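Local atomic coordinates of diol-dehydratase (Roseburia inulinivorans, PDB entry 5I2G), a protein that probably acts as a lyase of the glycyl radical enzyme family, a coenzyme B12-independent dehydratase that removes water from diols. Residues Lys758-Ala763 / Val792-Thr797. Numbering follows the deposited sequence.
Sequences KMHPTA and VVDRAT
M759 and V792 pair as a parallel beta bridge, 4.9 Å between their CA atoms, where strand 756-759, an edge strand of a five-stranded mixed sheet in this chain, runs beside strand 787-792 in the glycine radical region. The two strands are joined through helix 766-781, a beta-alpha-beta connection, and this contact lies where both leave the sheet. M759 O receives a weak bond from V793 N (3.3 Å) and a CA-H...O contact from V792. Beyond the bridge, P761 lies against V792: V792 CG1, anti to the backbone N (chi1 -178°), reaches P761 CA at 3.5 Å, while P761 CD rests on the V793 carbonyl carbon. K758 crosses over V793, CD to CG1 at 3.9 Å, and carries its NZ on to the carbonyl of I833 near the C-terminus. H760 and D794 lie side by side, ring and carboxylate planes 82° apart, and H760 NE2 donates to D794 OD2 at 2.7 Å. The oxygen sits 28° out of the ring plane, and the bond is bent. D794 is the N-cap of helix 795-803, its OD1 accepting from A796 N at 3.0 Å, so one carboxylate ties the histidine to the start of the helix. An alanine here would remove both acceptors, and would probably leave H760 NE2 without its mate and the A796 amide uncapped. On the far side of the imidazole, H760 ND1 accepts a weak but nearly straight bond from T762 N (3.3 Å), while P761 CD lies 3.1 Å above the plane of the H760 ring, near its edge.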
loop_
_atom_site.group_PDB
_atom_site.type_symbol
_atom_site.label_atom_id
_atom_site.label_comp_id
_atom_site.label_asym_id
_atom_site.label_seq_id
_atom_site.Cartn_x
_atom_site.Cartn_y
_atom_site.Cartn_z
ATOM N N LYS A 758 18.163 40.056 -19.472
ATOM C CA LYS A 758 19.542 40.073 -19.953
ATOM C C LYS A 758 20.064 41.517 -20.127
ATOM O O LYS A 758 19.526 42.282 -20.923
ATOM C CB LYS A 758 19.659 39.274 -21.263
ATOM C CG LYS A 758 21.090 39.228 -21.838
ATOM C CD LYS A 758 21.235 38.212 -22.978
ATOM C CE LYS A 758 20.337 38.559 -24.159
ATOM N NZ LYS A 758 20.567 37.716 -25.374
ATOM N N MET A 759 21.093 41.876 -19.352
ATOM C CA MET A 759 21.706 43.207 -19.397
ATOM C C MET A 759 22.903 43.214 -20.322
ATOM O O MET A 759 23.581 42.195 -20.475
ATOM C CB MET A 759 22.178 43.664 -18.009
ATOM C CG MET A 759 21.160 43.546 -16.879
ATOM S SD MET A 759 19.593 44.382 -17.216
ATOM C CE MET A 759 20.179 46.016 -17.680
ATOM N N HIS A 760 23.193 44.359 -20.927
ATOM C CA HIS A 760 24.492 44.501 -21.563
ATOM C C HIS A 760 25.480 44.782 -20.436
ATOM O O HIS A 760 25.117 45.417 -19.443
ATOM C CB HIS A 760 24.500 45.608 -22.616
ATOM C CG HIS A 760 25.753 45.637 -23.433
ATOM N ND1 HIS A 760 26.930 46.182 -22.971
ATOM C CD2 HIS A 760 26.019 45.159 -24.671
ATOM C CE1 HIS A 760 27.868 46.045 -23.891
ATOM N NE2 HIS A 760 27.340 45.428 -24.933
ATOM N N PRO A 761 26.718 44.279 -20.557
ATOM C CA PRO A 761 27.682 44.438 -19.458
ATOM C C PRO A 761 27.969 45.886 -18.989
ATOM O O PRO A 761 28.316 46.081 -17.813
ATOM C CB PRO A 761 28.949 43.796 -20.032
ATOM C CG PRO A 761 28.427 42.748 -20.965
ATOM C CD PRO A 761 27.231 43.379 -21.609
ATOM N N THR A 762 27.820 46.878 -19.866
ATOM C CA THR A 762 28.130 48.259 -19.484
ATOM C C THR A 762 27.047 48.848 -18.595
ATOM O O THR A 762 27.238 49.906 -17.999
ATOM C CB THR A 762 28.315 49.177 -20.706
ATOM O OG1 THR A 762 27.104 49.206 -21.469
ATOM C CG2 THR A 762 29.473 48.689 -21.575
ATOM N N ALA A 763 25.914 48.155 -18.505
ATOM C CA ALA A 763 24.813 48.574 -17.641
ATOM C C ALA A 763 25.160 48.392 -16.162
ATOM O O ALA A 763 24.570 49.035 -15.291
ATOM C CB ALA A 763 23.549 47.798 -17.987
ATOM N N VAL A 792 24.470 38.680 -18.050
ATOM C CA VAL A 792 25.191 39.921 -18.323
ATOM C C VAL A 792 26.256 39.590 -19.340
ATOM O O VAL A 792 27.323 39.097 -18.998
ATOM C CB VAL A 792 25.817 40.548 -17.058
ATOM C CG1 VAL A 792 26.501 41.838 -17.410
ATOM C CG2 VAL A 792 24.743 40.812 -16.017
ATOM N N VAL A 793 25.946 39.845 -20.603
ATOM C CA VAL A 793 26.752 39.317 -21.681
ATOM C C VAL A 793 26.514 40.118 -22.955
ATOM O O VAL A 793 25.423 40.646 -23.182
ATOM C CB VAL A 793 26.445 37.807 -21.911
ATOM C CG1 VAL A 793 25.040 37.616 -22.506
ATOM C CG2 VAL A 793 27.529 37.135 -22.777
ATOM N N ASP A 794 27.560 40.229 -23.763
ATOM C CA ASP A 794 27.485 40.904 -25.050
ATOM C C ASP A 794 27.082 39.875 -26.095
ATOM O O ASP A 794 27.528 38.723 -26.039
ATOM C CB ASP A 794 28.834 41.551 -25.398
ATOM C CG ASP A 794 28.766 42.428 -26.642
ATOM O OD1 ASP A 794 28.921 41.889 -27.762
ATOM O OD2 ASP A 794 28.569 43.658 -26.498
ATOM N N ARG A 795 26.243 40.279 -27.044
ATOM C CA ARG A 795 25.718 39.339 -28.033
ATOM C C ARG A 795 26.806 38.697 -28.895
ATOM O O ARG A 795 26.709 37.518 -29.258
ATOM C CB ARG A 795 24.708 40.034 -28.930
ATOM C CG ARG A 795 24.132 39.141 -30.012
ATOM C CD ARG A 795 23.642 40.000 -31.154
ATOM N NE ARG A 795 23.078 39.216 -32.243
ATOM C CZ ARG A 795 21.865 38.682 -32.220
ATOM N NH1 ARG A 795 21.433 37.992 -33.265
ATOM N NH2 ARG A 795 21.090 38.831 -31.147
ATOM N N ALA A 796 27.835 39.478 -29.212
ATOM C CA ALA A 796 28.946 39.022 -30.044
ATOM C C ALA A 796 29.788 37.937 -29.353
ATOM O O ALA A 796 30.365 37.069 -30.010
ATOM C CB ALA A 796 29.827 40.214 -30.436
ATOM N N THR A 797 29.863 37.999 -28.027
ATOM C CA THR A 797 30.498 36.940 -27.256
ATOM C C THR A 797 29.821 35.592 -27.531
ATOM O O THR A 797 30.488 34.597 -27.785
ATOM C CB THR A 797 30.455 37.242 -25.739
ATOM O OG1 THR A 797 31.154 38.466 -25.464
ATOM C CG2 THR A 797 31.069 36.091 -24.925
#